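Local atomic coordinates of probable transcriptional regulator, ArsR family protein (Rhodococcus sp. RHA1, PDB entry 3F6O), a protein that probably binds DNA as a dimeric transcription factor of the ArsR family, regulating genes through a winged helix-turn-helix fold. Residues Gly10-Leu15 with Thr80-Trp85; Leu15-Arg20 with Met49-Phe54; Ala22-Leu27 with Cys72-Glu77; Ala32-Leu37 with Arg68-Ala73. One frame throughout, in Å; residues are numbered along the deposited sequence.

Contact 1 (Gly10-Leu15 with Thr80-Trp85)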
loop_
_atom_site.group_PDB
_atom_site.type_symbol
_atom_site.label_atom_id
_atom_site.label_comp_id
_atom_site.label_asym_id
_atom_site.label_seq_id
_atom_site.Cartn_x
_atom_site.Cartn_y
_atom_site.Cartn_z
ATOM N N GLY A 10 -7.132 -4.219 -2.056
ATOM C CA GLY A 10 -6.332 -5.298 -2.623
ATOM C C GLY A 10 -5.050 -4.809 -3.290
ATOM O O GLY A 10 -4.045 -5.503 -3.295
ATOM N N ILE A 11 -5.110 -3.632 -3.896
ATOM C CA ILE A 11 -3.930 -3.018 -4.527
ATOM C C ILE A 11 -2.833 -2.794 -3.480
ATOM O O ILE A 11 -1.682 -3.161 -3.678
ATOM C CB ILE A 11 -4.335 -1.718 -5.269
ATOM C CG1 ILE A 11 -5.004 -2.074 -6.617
ATOM C CG2 ILE A 11 -3.133 -0.766 -5.490
ATOM C CD1 ILE A 11 -5.660 -0.873 -7.256
ATOM N N PHE A 12 -3.199 -2.201 -2.354
ATOM C CA PHE A 12 -2.223 -1.987 -1.303
ATOM C C PHE A 12 -1.816 -3.290 -0.593
ATOM O O PHE A 12 -0.649 -3.467 -0.288
ATOM C CB PHE A 12 -2.731 -0.956 -0.306
ATOM C CG PHE A 12 -2.679 0.441 -0.808
ATOM C CD1 PHE A 12 -1.468 1.011 -1.194
ATOM C CD2 PHE A 12 -3.823 1.215 -0.823
ATOM C CE1 PHE A 12 -1.437 2.330 -1.636
ATOM C CE2 PHE A 12 -3.792 2.551 -1.253
ATOM C CZ PHE A 12 -2.593 3.100 -1.659
ATOM N N GLN A 13 -2.750 -4.222 -0.376
ATOM C CA GLN A 13 -2.375 -5.514 0.222
ATOM C C GLN A 13 -1.323 -6.260 -0.608
ATOM O O GLN A 13 -0.436 -6.942 -0.062
ATOM C CB GLN A 13 -3.624 -6.396 0.413
ATOM C CG GLN A 13 -3.347 -7.692 1.162
ATOM C CD GLN A 13 -2.954 -7.478 2.598
ATOM O OE1 GLN A 13 -3.767 -7.057 3.410
ATOM N NE2 GLN A 13 -1.694 -7.777 2.930
ATOM N N ALA A 14 -1.423 -6.126 -1.929
ATOM C CA ALA A 14 -0.484 -6.768 -2.829
ATOM C C ALA A 14 0.926 -6.252 -2.573
ATOM O O ALA A 14 1.875 -7.032 -2.562
ATOM C CB ALA A 14 -0.892 -6.574 -4.281
ATOM N N LEU A 15 1.049 -4.948 -2.351
ATOM C CA LEU A 15 2.354 -4.319 -2.101
ATOM C C LEU A 15 2.939 -4.571 -0.700
ATOM O O LEU A 15 4.107 -4.248 -0.446
ATOM C CB LEU A 15 2.263 -2.794 -2.344
ATOM C CG LEU A 15 1.941 -2.346 -3.759
ATOM C CD1 LEU A 15 1.983 -0.801 -3.895
ATOM C CD2 LEU A 15 2.863 -3.007 -4.779
ATOM N N THR A 80 -1.348 3.962 -11.129
ATOM C CA THR A 80 -2.138 5.154 -11.264
ATOM C C THR A 80 -3.022 5.329 -10.055
ATOM O O THR A 80 -3.101 6.440 -9.501
ATOM C CB THR A 80 -2.925 5.105 -12.600
ATOM O OG1 THR A 80 -1.975 5.198 -13.674
ATOM C CG2 THR A 80 -3.956 6.248 -12.703
ATOM N N ALA A 81 -3.646 4.238 -9.609
ATOM C CA ALA A 81 -4.508 4.284 -8.416
ATOM C C ALA A 81 -3.756 4.744 -7.153
ATOM O O ALA A 81 -4.251 5.609 -6.388
ATOM C CB ALA A 81 -5.174 2.921 -8.190
ATOM N N VAL A 82 -2.576 4.158 -6.931
ATOM C CA VAL A 82 -1.722 4.477 -5.769
ATOM C C VAL A 82 -1.296 5.964 -5.819
ATOM O O VAL A 82 -1.462 6.734 -4.840
ATOM C CB VAL A 82 -0.460 3.541 -5.685
ATOM C CG1 VAL A 82 0.498 4.018 -4.572
ATOM C CG2 VAL A 82 -0.847 2.085 -5.448
ATOM N N GLU A 83 -0.769 6.363 -6.974
ATOM C CA GLU A 83 -0.451 7.767 -7.236
ATOM C C GLU A 83 -1.609 8.709 -6.914
ATOM O O GLU A 83 -1.418 9.719 -6.216
ATOM C CB GLU A 83 -0.013 7.944 -8.690
ATOM C CG GLU A 83 1.462 7.840 -8.864
ATOM C CD GLU A 83 1.909 8.346 -10.237
ATOM N N ALA A 84 -2.801 8.361 -7.399
ATOM C CA ALA A 84 -4.019 9.140 -7.185
ATOM C C ALA A 84 -4.372 9.286 -5.693
ATOM O O ALA A 84 -4.700 10.386 -5.235
ATOM C CB ALA A 84 -5.188 8.500 -7.942
ATOM N N TRP A 85 -4.303 8.183 -4.935
ATOM C CA TRP A 85 -4.666 8.249 -3.524
ATOM C C TRP A 85 -3.646 9.107 -2.783
ATOM O O TRP A 85 -4.022 9.955 -1.955
ATOM C CB TRP A 85 -4.763 6.848 -2.870
ATOM C CG TRP A 85 -5.154 6.933 -1.418
ATOM C CD1 TRP A 85 -6.417 7.000 -0.917
ATOM C CD2 TRP A 85 -4.263 7.005 -0.286
ATOM N NE1 TRP A 85 -6.375 7.113 0.467
ATOM C CE2 TRP A 85 -5.062 7.108 0.869
ATOM C CE3 TRP A 85 -2.857 6.992 -0.145
ATOM C CZ2 TRP A 85 -4.513 7.193 2.159
ATOM C CZ3 TRP A 85 -2.313 7.069 1.149
ATOM C CH2 TRP A 85 -3.144 7.176 2.274
#
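The carbonyl oxygen of Ala-81, a residue whose methyl group packs on Ile-11, is gripped by two donors: the helical amide Trp-85 N, 3.0 Å from Ala-81 O, and the side-chain amide of Gln-3 from the N-terminal arm. Across the contact itself everything is apolar. Helices 10-15 and 80-85 pass each other steeply, their axes 10.8 Å apart at an angle of 103°, a spacing wide enough that side chains alone bridge them. Val-82 stands at the centre. Its CG2 lies 3.7 Å from Ile-11 CG2, the two side chains running past each other in opposing senses. The same Val-82 CG2 is 3.9 Å from Phe-12 CE1 and 4.3 Å from Leu-15 CD1, so it meets three residues spaced along one flank of helix 10-15, and Val-82 CG1 touches Phe-12 CE1 as well. Farther out, Ile-11 CD1 reaches Ala-81 CB at 3.9 Å. Phe-12 CG is anti to its own carbonyl carbon (chi1 -75°), and from there the ring extends to Trp-85 with its edge toward the indole face. This is an offset edge-to-face pair, the Phe-12 ring and the six-membered ring of Trp-85 having centroids 5.9 Å apart and planes at 77°. Leu-15 of the second subunit packs on both Phe-12 and Trp-85, while Phe-12 of that subunit packs on Leu-15. Such pairing of an N-terminal helix with the long C-terminal helix, next to the partner chain, is the dimerisation module of ArsR-family winged-helix proteins.

Contact 2 (Leu15-Arg20 with Met49-Phe54)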
loop_
_atom_site.group_PDB
_atom_site.type_symbol
_atom_site.label_atom_id
_atom_site.label_comp_id
_atom_site.label_asym_id
_atom_site.label_seq_id
_atom_site.Cartn_x
_atom_site.Cartn_y
_atom_site.Cartn_z
ATOM N N LEU A 15 1.049 -4.948 -2.351
ATOM C CA LEU A 15 2.354 -4.319 -2.101
ATOM C C LEU A 15 2.939 -4.571 -0.700
ATOM O O LEU A 15 4.107 -4.248 -0.446
ATOM C CB LEU A 15 2.263 -2.794 -2.344
ATOM C CG LEU A 15 1.941 -2.346 -3.759
ATOM C CD1 LEU A 15 1.983 -0.801 -3.895
ATOM C CD2 LEU A 15 2.863 -3.007 -4.779
ATOM N N ALA A 16 2.138 -5.141 0.210
ATOM C CA ALA A 16 2.601 -5.388 1.580
ATOM C C ALA A 16 3.633 -6.524 1.683
ATOM O O ALA A 16 4.317 -6.654 2.696
ATOM C CB ALA A 16 1.399 -5.645 2.493
ATOM N N ASP A 17 3.743 -7.346 0.645
ATOM C CA ASP A 17 4.657 -8.501 0.627
ATOM C C ASP A 17 5.927 -8.205 -0.173
ATOM O O ASP A 17 5.861 -7.707 -1.315
ATOM C CB ASP A 17 3.935 -9.727 0.056
ATOM C CG ASP A 17 4.792 -10.969 0.060
ATOM O OD1 ASP A 17 4.841 -11.648 1.100
ATOM O OD2 ASP A 17 5.427 -11.284 -0.975
ATOM N N PRO A 18 7.092 -8.521 0.416
ATOM C CA PRO A 18 8.349 -8.220 -0.255
ATOM C C PRO A 18 8.619 -9.057 -1.521
ATOM O O PRO A 18 9.292 -8.566 -2.452
ATOM C CB PRO A 18 9.415 -8.526 0.835
ATOM C CG PRO A 18 8.769 -9.551 1.715
ATOM C CD PRO A 18 7.299 -9.176 1.737
ATOM N N THR A 19 8.137 -10.298 -1.549
ATOM C CA THR A 19 8.247 -11.128 -2.750
ATOM C C THR A 19 7.482 -10.491 -3.914
ATOM O O THR A 19 7.989 -10.394 -5.053
ATOM C CB THR A 19 7.716 -12.560 -2.534
ATOM O OG1 THR A 19 8.440 -13.181 -1.467
ATOM C CG2 THR A 19 7.922 -13.395 -3.823
ATOM N N ARG A 20 6.249 -10.083 -3.626
ATOM C CA ARG A 20 5.417 -9.445 -4.636
ATOM C C ARG A 20 6.027 -8.136 -5.114
ATOM O O ARG A 20 6.030 -7.868 -6.308
ATOM C CB ARG A 20 3.987 -9.256 -4.128
ATOM C CG ARG A 20 3.285 -10.598 -3.915
ATOM C CD ARG A 20 1.788 -10.401 -3.739
ATOM N NE ARG A 20 1.355 -9.765 -2.476
ATOM C CZ ARG A 20 0.891 -10.406 -1.396
ATOM N NH1 ARG A 20 0.929 -11.742 -1.330
ATOM N NH2 ARG A 20 0.407 -9.712 -0.352
ATOM N N MET A 49 3.209 -19.384 -6.483
ATOM C CA MET A 49 1.975 -19.217 -7.241
ATOM C C MET A 49 0.905 -18.418 -6.494
ATOM O O MET A 49 0.126 -17.710 -7.106
ATOM C CB MET A 49 1.448 -20.569 -7.744
ATOM C CG MET A 49 2.282 -21.205 -8.896
ATOM S SD MET A 49 2.643 -20.109 -10.289
ATOM C CE MET A 49 1.012 -19.560 -10.745
ATOM N N LYS A 50 0.879 -18.523 -5.170
ATOM C CA LYS A 50 -0.025 -17.694 -4.354
ATOM C C LYS A 50 0.258 -16.202 -4.553
ATOM O O LYS A 50 -0.662 -15.395 -4.671
ATOM C CB LYS A 50 0.095 -18.074 -2.878
ATOM C CG LYS A 50 -0.927 -19.092 -2.456
ATOM C CD LYS A 50 -0.348 -20.113 -1.512
ATOM C CE LYS A 50 -0.273 -19.644 -0.093
ATOM N NZ LYS A 50 -0.076 -20.875 0.756
ATOM N N HIS A 51 1.530 -15.854 -4.638
ATOM C CA HIS A 51 1.911 -14.456 -4.916
ATOM C C HIS A 51 1.558 -14.008 -6.336
ATOM O O HIS A 51 1.011 -12.929 -6.546
ATOM C CB HIS A 51 3.395 -14.240 -4.631
ATOM C CG HIS A 51 3.746 -14.412 -3.192
ATOM N ND1 HIS A 51 3.121 -13.698 -2.198
ATOM C CD2 HIS A 51 4.637 -15.222 -2.572
ATOM C CE1 HIS A 51 3.616 -14.053 -1.022
ATOM N NE2 HIS A 51 4.542 -14.975 -1.223
ATOM N N ILE A 52 1.874 -14.839 -7.310
ATOM C CA ILE A 52 1.502 -14.547 -8.685
ATOM C C ILE A 52 -0.039 -14.338 -8.812
ATOM O O ILE A 52 -0.521 -13.368 -9.411
ATOM C CB ILE A 52 1.988 -15.692 -9.613
ATOM C CG1 ILE A 52 3.532 -15.708 -9.671
ATOM C CG2 ILE A 52 1.385 -15.560 -11.024
ATOM C CD1 ILE A 52 4.174 -14.434 -10.285
ATOM N N HIS A 53 -0.801 -15.261 -8.232
ATOM C CA HIS A 53 -2.260 -15.183 -8.298
ATOM C C HIS A 53 -2.796 -13.926 -7.614
ATOM O O HIS A 53 -3.727 -13.284 -8.100
ATOM C CB HIS A 53 -2.887 -16.439 -7.682
ATOM C CG HIS A 53 -2.732 -17.652 -8.544
ATOM N ND1 HIS A 53 -2.374 -18.885 -8.039
ATOM C CD2 HIS A 53 -2.855 -17.816 -9.886
ATOM C CE1 HIS A 53 -2.293 -19.761 -9.026
ATOM N NE2 HIS A 53 -2.580 -19.140 -10.157
ATOM N N PHE A 54 -2.195 -13.579 -6.483
ATOM C CA PHE A 54 -2.625 -12.392 -5.752
ATOM C C PHE A 54 -2.354 -11.152 -6.603
ATOM O O PHE A 54 -3.210 -10.263 -6.704
ATOM C CB PHE A 54 -1.944 -12.307 -4.374
ATOM C CG PHE A 54 -2.621 -11.334 -3.450
ATOM C CD1 PHE A 54 -3.453 -11.785 -2.439
ATOM C CD2 PHE A 54 -2.494 -9.962 -3.637
ATOM C CE1 PHE A 54 -4.103 -10.868 -1.606
ATOM C CE2 PHE A 54 -3.153 -9.049 -2.808
ATOM C CZ PHE A 54 -3.953 -9.496 -1.822
#
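A bend at chi3 of Arg-20 (-70°) turns NE out of the line of the chain; beyond it the guanidinium lies flat on Phe-54, with NH1 at the edge of the His-51 ring. Phe-54 CG is anti to its backbone N (chi1 -164°), and the ring meets the arginine from there. Guanidinium and phenyl ring stack with their planes 15° apart and Arg-20 CZ 4.4 Å from the centroid of the Phe-54 ring, a cation-pi contact over the face. On the opposite side of the guanidinium, Asp-17 CB sits above its centre, so the group is sandwiched. Its rotation is fixed by backbone acceptors at the end of helix 5-15: NE donates to Ala-14 O and NH2 to Gln-13 O. Arg-20 NH1 adds a weak, bent bond to His-51 ND1 (3.1 Å), arriving near the plane of the ring. One face of the imidazole is lined by Asp-17 and Thr-19: Asp-17 OD2 is 3.3 Å from His-51 CE1, and Thr-19 CB makes a CH-pi contact 4.3 Å from the ring centroid of His-51. The carboxylate also serves as N-cap of helix 18-28, Arg-20 N donating to the anti lone pair of Asp-17 OD2 at 3.0 Å. An alanine in place of His-51 would probably leave Arg-20 NH1 without this acceptor and open a gap beside Asp-17 and Thr-19. The contact thus ties the start of helix 18-28 to the middle of helix 45-57, with the end of helix 5-15 bound to the arginine and Phe-48 of helix 45-57 touching Thr-19.

Contact 3 (Ala22-Leu27 with Cys72-Glu77)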
loop_
_atom_site.group_PDB
_atom_site.type_symbol
_atom_site.label_atom_id
_atom_site.label_comp_id
_atom_site.label_asym_id
_atom_site.label_seq_id
_atom_site.Cartn_x
_atom_site.Cartn_y
_atom_site.Cartn_z
ATOM N N ALA A 22 9.180 -7.433 -5.168
ATOM C CA ALA A 22 10.349 -7.848 -5.975
ATOM C C ALA A 22 9.981 -8.313 -7.388
ATOM O O ALA A 22 10.676 -8.032 -8.399
ATOM C CB ALA A 22 11.126 -8.947 -5.254
ATOM N N VAL A 23 8.907 -9.080 -7.458
ATOM C CA VAL A 23 8.379 -9.525 -8.751
ATOM C C VAL A 23 7.951 -8.334 -9.576
ATOM O O VAL A 23 8.240 -8.294 -10.771
ATOM C CB VAL A 23 7.198 -10.472 -8.551
ATOM C CG1 VAL A 23 6.432 -10.690 -9.872
ATOM C CG2 VAL A 23 7.657 -11.837 -7.925
ATOM N N LEU A 24 7.234 -7.388 -8.974
ATOM C CA LEU A 24 6.822 -6.190 -9.710
ATOM C C LEU A 24 8.053 -5.389 -10.205
ATOM O O LEU A 24 8.052 -4.871 -11.316
ATOM C CB LEU A 24 5.896 -5.303 -8.882
ATOM C CG LEU A 24 4.494 -5.879 -8.655
ATOM C CD1 LEU A 24 3.722 -4.968 -7.693
ATOM C CD2 LEU A 24 3.765 -6.089 -10.017
ATOM N N GLY A 25 9.090 -5.325 -9.374
ATOM C CA GLY A 25 10.359 -4.661 -9.742
ATOM C C GLY A 25 10.953 -5.300 -10.983
ATOM O O GLY A 25 11.371 -4.608 -11.901
ATOM N N ARG A 26 10.930 -6.626 -11.048
ATOM C CA ARG A 26 11.410 -7.334 -12.204
ATOM C C ARG A 26 10.540 -7.076 -13.431
ATOM O O ARG A 26 11.066 -6.840 -14.526
ATOM C CB ARG A 26 11.546 -8.846 -11.911
ATOM C CG ARG A 26 11.793 -9.713 -13.149
ATOM C CD ARG A 26 13.148 -9.378 -13.882
ATOM N NE ARG A 26 13.285 -10.162 -15.107
ATOM C CZ ARG A 26 12.617 -9.917 -16.233
ATOM N NH1 ARG A 26 11.756 -8.897 -16.311
ATOM N NH2 ARG A 26 12.809 -10.694 -17.287
ATOM N N LEU A 27 9.217 -7.162 -13.269
ATOM C CA LEU A 27 8.311 -6.973 -14.395
ATOM C C LEU A 27 8.294 -5.536 -14.919
ATOM O O LEU A 27 7.888 -5.279 -16.065
ATOM C CB LEU A 27 6.901 -7.502 -14.077
ATOM C CG LEU A 27 6.834 -9.042 -13.943
ATOM C CD1 LEU A 27 5.445 -9.413 -13.421
ATOM C CD2 LEU A 27 7.118 -9.706 -15.275
ATOM N N CYS A 72 4.074 -13.508 -17.922
ATOM C CA CYS A 72 3.583 -12.462 -17.021
ATOM C C CYS A 72 4.005 -11.096 -17.520
ATOM O O CYS A 72 5.145 -10.900 -18.030
ATOM C CB CYS A 72 4.135 -12.648 -15.595
ATOM S SG CYS A 72 3.852 -14.289 -14.892
ATOM N N ALA A 73 3.109 -10.130 -17.364
ATOM C CA ALA A 73 3.464 -8.749 -17.656
ATOM C C ALA A 73 2.809 -7.805 -16.655
ATOM O O ALA A 73 1.689 -8.044 -16.200
ATOM C CB ALA A 73 3.033 -8.367 -19.075
ATOM N N ILE A 74 3.494 -6.707 -16.373
ATOM C CA ILE A 74 3.011 -5.725 -15.426
ATOM C C ILE A 74 1.865 -4.926 -16.035
ATOM O O ILE A 74 1.781 -4.762 -17.274
ATOM C CB ILE A 74 4.182 -4.819 -14.899
ATOM C CG1 ILE A 74 3.838 -4.243 -13.522
ATOM C CG2 ILE A 74 4.620 -3.779 -15.960
ATOM C CD1 ILE A 74 4.994 -3.503 -12.857
ATOM N N GLU A 75 0.961 -4.477 -15.167
ATOM C CA GLU A 75 -0.121 -3.594 -15.539
ATOM C C GLU A 75 0.140 -2.235 -14.936
ATOM O O GLU A 75 0.706 -2.138 -13.854
ATOM C CB GLU A 75 -1.434 -4.131 -14.991
ATOM C CG GLU A 75 -1.999 -5.270 -15.790
ATOM C CD GLU A 75 -2.407 -4.809 -17.186
ATOM O OE1 GLU A 75 -3.357 -4.024 -17.280
ATOM O OE2 GLU A 75 -1.762 -5.196 -18.176
ATOM N N LYS A 76 -0.318 -1.182 -15.603
ATOM C CA LYS A 76 -0.019 0.158 -15.120
ATOM C C LYS A 76 -1.130 0.753 -14.267
ATOM O O LYS A 76 -0.863 1.614 -13.459
ATOM C CB LYS A 76 0.305 1.112 -16.269
ATOM C CG LYS A 76 1.670 0.912 -16.914
ATOM C CD LYS A 76 2.684 0.235 -15.989
ATOM C CE LYS A 76 3.992 -0.022 -16.704
ATOM N NZ LYS A 76 4.928 -0.595 -15.702
ATOM N N GLU A 77 -2.362 0.276 -14.415
ATOM C CA GLU A 77 -3.492 0.886 -13.695
ATOM C C GLU A 77 -3.308 0.994 -12.172
ATOM O O GLU A 77 -3.541 2.083 -11.604
ATOM C CB GLU A 77 -4.814 0.189 -14.019
ATOM C CG GLU A 77 -5.355 0.497 -15.420
ATOM C CD GLU A 77 -4.445 -0.014 -16.548
ATOM O OE1 GLU A 77 -3.913 -1.177 -16.464
ATOM O OE2 GLU A 77 -4.257 0.785 -17.510
HETATM O O HOH W 1 6.108 -6.647 -17.751
#
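This is a buried helix-on-sheet contact in the core of the winged-helix domain, where helix 22-27 runs nearly perpendicular across strand 72-74, the axes 8.1 Å apart at 86°. Leu-27 presses directly on the strand. Its CB meets Ile-74 CB at 3.9 Å, and its two methyls part over Cys-72: Leu-27 CD1 lies 4.1 Å from Cys-72 CB, while Leu-27 CD2 rests 3.6 Å from Cys-72 O. Ile-74 extends CG1 anti to its backbone N (chi1 -155°), toward the preceding turn of the helix. There the side chain of Leu-24 crosses it at about a right angle, Leu-24 CD2 lying 4.0 Å from Ile-74 CG1, and Ile-74 CD1 comes up against the carbonyl oxygen of Leu-24. Polar linkage is supplied by one water, which donates to Leu-27 O at 2.8 Å and accepts from Ile-74 N at 3.0 Å. It thereby joins the last turn of the helix to the amide of Ile-74. Ile-61 of strand 61-66 packs against both leucines, Leu-37 of helix 34-38 against Leu-27 and Cys-72, and Leu-55 of helix 45-57 against Leu-24, which also touches Trp-85 of the second subunit.

Contact 4 (Ala32-Leu37 with Arg68-Ala73)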
loop_
_atom_site.group_PDB
_atom_site.type_symbol
_atom_site.label_atom_id
_atom_site.label_comp_id
_atom_site.label_asym_id
_atom_site.label_seq_id
_atom_site.Cartn_x
_atom_site.Cartn_y
_atom_site.Cartn_z
ATOM N N ALA A 32 8.137 -11.693 -18.408
ATOM C CA ALA A 32 8.897 -12.852 -17.950
ATOM C C ALA A 32 7.951 -14.021 -17.721
ATOM O O ALA A 32 6.740 -13.830 -17.549
ATOM C CB ALA A 32 9.654 -12.500 -16.639
ATOM N N THR A 33 8.488 -15.235 -17.723
ATOM C CA THR A 33 7.721 -16.416 -17.356
ATOM C C THR A 33 7.738 -16.590 -15.828
ATOM O O THR A 33 8.613 -16.062 -15.152
ATOM C CB THR A 33 8.297 -17.702 -17.979
ATOM O OG1 THR A 33 9.596 -17.963 -17.429
ATOM C CG2 THR A 33 8.386 -17.578 -19.498
ATOM N N VAL A 34 6.763 -17.313 -15.296
ATOM C CA VAL A 34 6.756 -17.658 -13.870
ATOM C C VAL A 34 8.067 -18.339 -13.426
ATOM O O VAL A 34 8.604 -18.018 -12.365
ATOM C CB VAL A 34 5.515 -18.535 -13.523
ATOM C CG1 VAL A 34 5.666 -19.205 -12.136
ATOM C CG2 VAL A 34 4.229 -17.703 -13.611
ATOM N N SER A 35 8.600 -19.261 -14.242
ATOM C CA SER A 35 9.786 -20.026 -13.821
ATOM C C SER A 35 10.983 -19.096 -13.678
ATOM O O SER A 35 11.798 -19.227 -12.776
ATOM C CB SER A 35 10.069 -21.172 -14.784
ATOM O OG SER A 35 10.884 -20.701 -15.839
ATOM N N GLU A 36 11.051 -18.106 -14.550
ATOM C CA GLU A 36 12.054 -17.074 -14.484
ATOM C C GLU A 36 11.889 -16.216 -13.214
ATOM O O GLU A 36 12.863 -15.986 -12.469
ATOM C CB GLU A 36 11.870 -16.253 -15.747
ATOM C CG GLU A 36 12.906 -15.335 -16.069
ATOM C CD GLU A 36 12.644 -14.618 -17.399
ATOM O OE1 GLU A 36 11.806 -15.071 -18.285
ATOM O OE2 GLU A 36 13.321 -13.586 -17.539
ATOM N N LEU A 37 10.651 -15.778 -12.951
ATOM C CA LEU A 37 10.333 -14.940 -11.790
ATOM C C LEU A 37 10.586 -15.628 -10.456
ATOM O O LEU A 37 10.983 -14.972 -9.500
ATOM C CB LEU A 37 8.881 -14.419 -11.856
ATOM C CG LEU A 37 8.540 -13.499 -13.035
ATOM C CD1 LEU A 37 7.003 -13.254 -13.136
ATOM C CD2 LEU A 37 9.310 -12.153 -12.925
ATOM N N ARG A 68 2.925 -25.634 -20.540
ATOM C CA ARG A 68 3.442 -25.566 -19.179
ATOM C C ARG A 68 4.072 -24.194 -18.872
ATOM O O ARG A 68 4.647 -24.000 -17.797
ATOM C CB ARG A 68 4.462 -26.693 -18.933
ATOM N N VAL A 69 3.945 -23.257 -19.813
ATOM C CA VAL A 69 4.607 -21.949 -19.747
ATOM C C VAL A 69 3.579 -20.875 -19.450
ATOM O O VAL A 69 2.579 -20.785 -20.149
ATOM C CB VAL A 69 5.272 -21.609 -21.073
ATOM C CG1 VAL A 69 6.009 -20.246 -20.988
ATOM C CG2 VAL A 69 6.234 -22.725 -21.492
ATOM N N ARG A 70 3.846 -20.053 -18.432
ATOM C CA ARG A 70 2.956 -18.951 -18.059
ATOM C C ARG A 70 3.713 -17.627 -18.177
ATOM O O ARG A 70 4.646 -17.379 -17.413
ATOM C CB ARG A 70 2.389 -19.143 -16.623
ATOM C CG ARG A 70 1.439 -18.019 -16.187
ATOM C CD ARG A 70 0.674 -18.308 -14.895
ATOM N NE ARG A 70 -0.236 -19.445 -15.037
ATOM C CZ ARG A 70 -1.484 -19.389 -15.503
ATOM N NH1 ARG A 70 -2.041 -18.235 -15.876
ATOM N NH2 ARG A 70 -2.199 -20.512 -15.585
ATOM N N THR A 71 3.327 -16.781 -19.135
ATOM C CA THR A 71 3.972 -15.484 -19.302
ATOM C C THR A 71 3.291 -14.452 -18.435
ATOM O O THR A 71 2.076 -14.530 -18.222
ATOM C CB THR A 71 3.996 -15.038 -20.795
ATOM O OG1 THR A 71 2.662 -15.023 -21.300
ATOM C CG2 THR A 71 4.802 -16.058 -21.624
ATOM N N CYS A 72 4.074 -13.508 -17.922
ATOM C CA CYS A 72 3.583 -12.462 -17.021
ATOM C C CYS A 72 4.005 -11.096 -17.520
ATOM O O CYS A 72 5.145 -10.900 -18.030
ATOM C CB CYS A 72 4.135 -12.648 -15.595
ATOM S SG CYS A 72 3.852 -14.289 -14.892
ATOM N N ALA A 73 3.109 -10.130 -17.364
ATOM C CA ALA A 73 3.464 -8.749 -17.656
ATOM C C ALA A 73 2.809 -7.805 -16.655
ATOM O O ALA A 73 1.689 -8.044 -16.200
ATOM C CB ALA A 73 3.033 -8.367 -19.075
#
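Ala-32 and Cys-72 form an antiparallel hydrogen-bonded pair, Ala-32 N to Cys-72 O at 3.1 Å and Cys-72 N to Ala-32 O at 2.7 Å, followed by the non-hydrogen-bonded pair of Thr-33 and Thr-71. This adds the short strand 32-33 to the edge of the wing hairpin, as in winged helix-turn-helix proteins, just before helix 34-38 begins. A third bond, Val-34 N to Arg-70 O at 3.0 Å, runs nearly along the C=O axis and carries the pairing into the first residue of that helix; Thr-33 CA also makes a CA-H...O contact with the same oxygen. Thr-33 and Glu-36 form a capping box. OG1 of Thr-33 lies between its backbone N and carbonyl carbon (chi1 66°), from where it accepts from Glu-36 N at 3.2 Å; in return Thr-33 N donates a weak bond to Glu-36 OE1. The other branch, Thr-33 CG2, packs on Val-69 CG1 at 3.9 Å. An alanine at Thr-33 would probably leave Glu-36 N without its cap and open a gap beside Val-69. Val-34 lies alongside Arg-70, pointing the same way, its CG2 against the CB, CG and CD methylenes of the arginine, whose NH1 goes on to Thr-63 OG1 in strand 61-66. The sulfur of Cys-72 touches two residues of helix 34-38, with Val-34 CG2 at 3.7 Å and Leu-37 CD1 at 3.8 Å from Cys-72 SG.

How the contacts relate
Starting from the N terminus, helix 5-15 enters contact 1, which closes the widest loop, returning only at helix 77-94; the other three contacts nest inside it. Leu-15 is shared with contact 2, which joins the start of helix 18-28 to helix 45-57. Farther along helix 18-28 comes contact 3, whose loop crosses that of contact 2 and reaches strand 69-74. Contact 4, also crossing contact 2, ends on the same strand as contact 3, and a salt bridge between Arg-26 and Glu-36 links the two. Together they join the dimer-forming terminal helices, the helix-turn-helix and the wing, contacts 1 and 4 lying on opposite sides of the chain's centre.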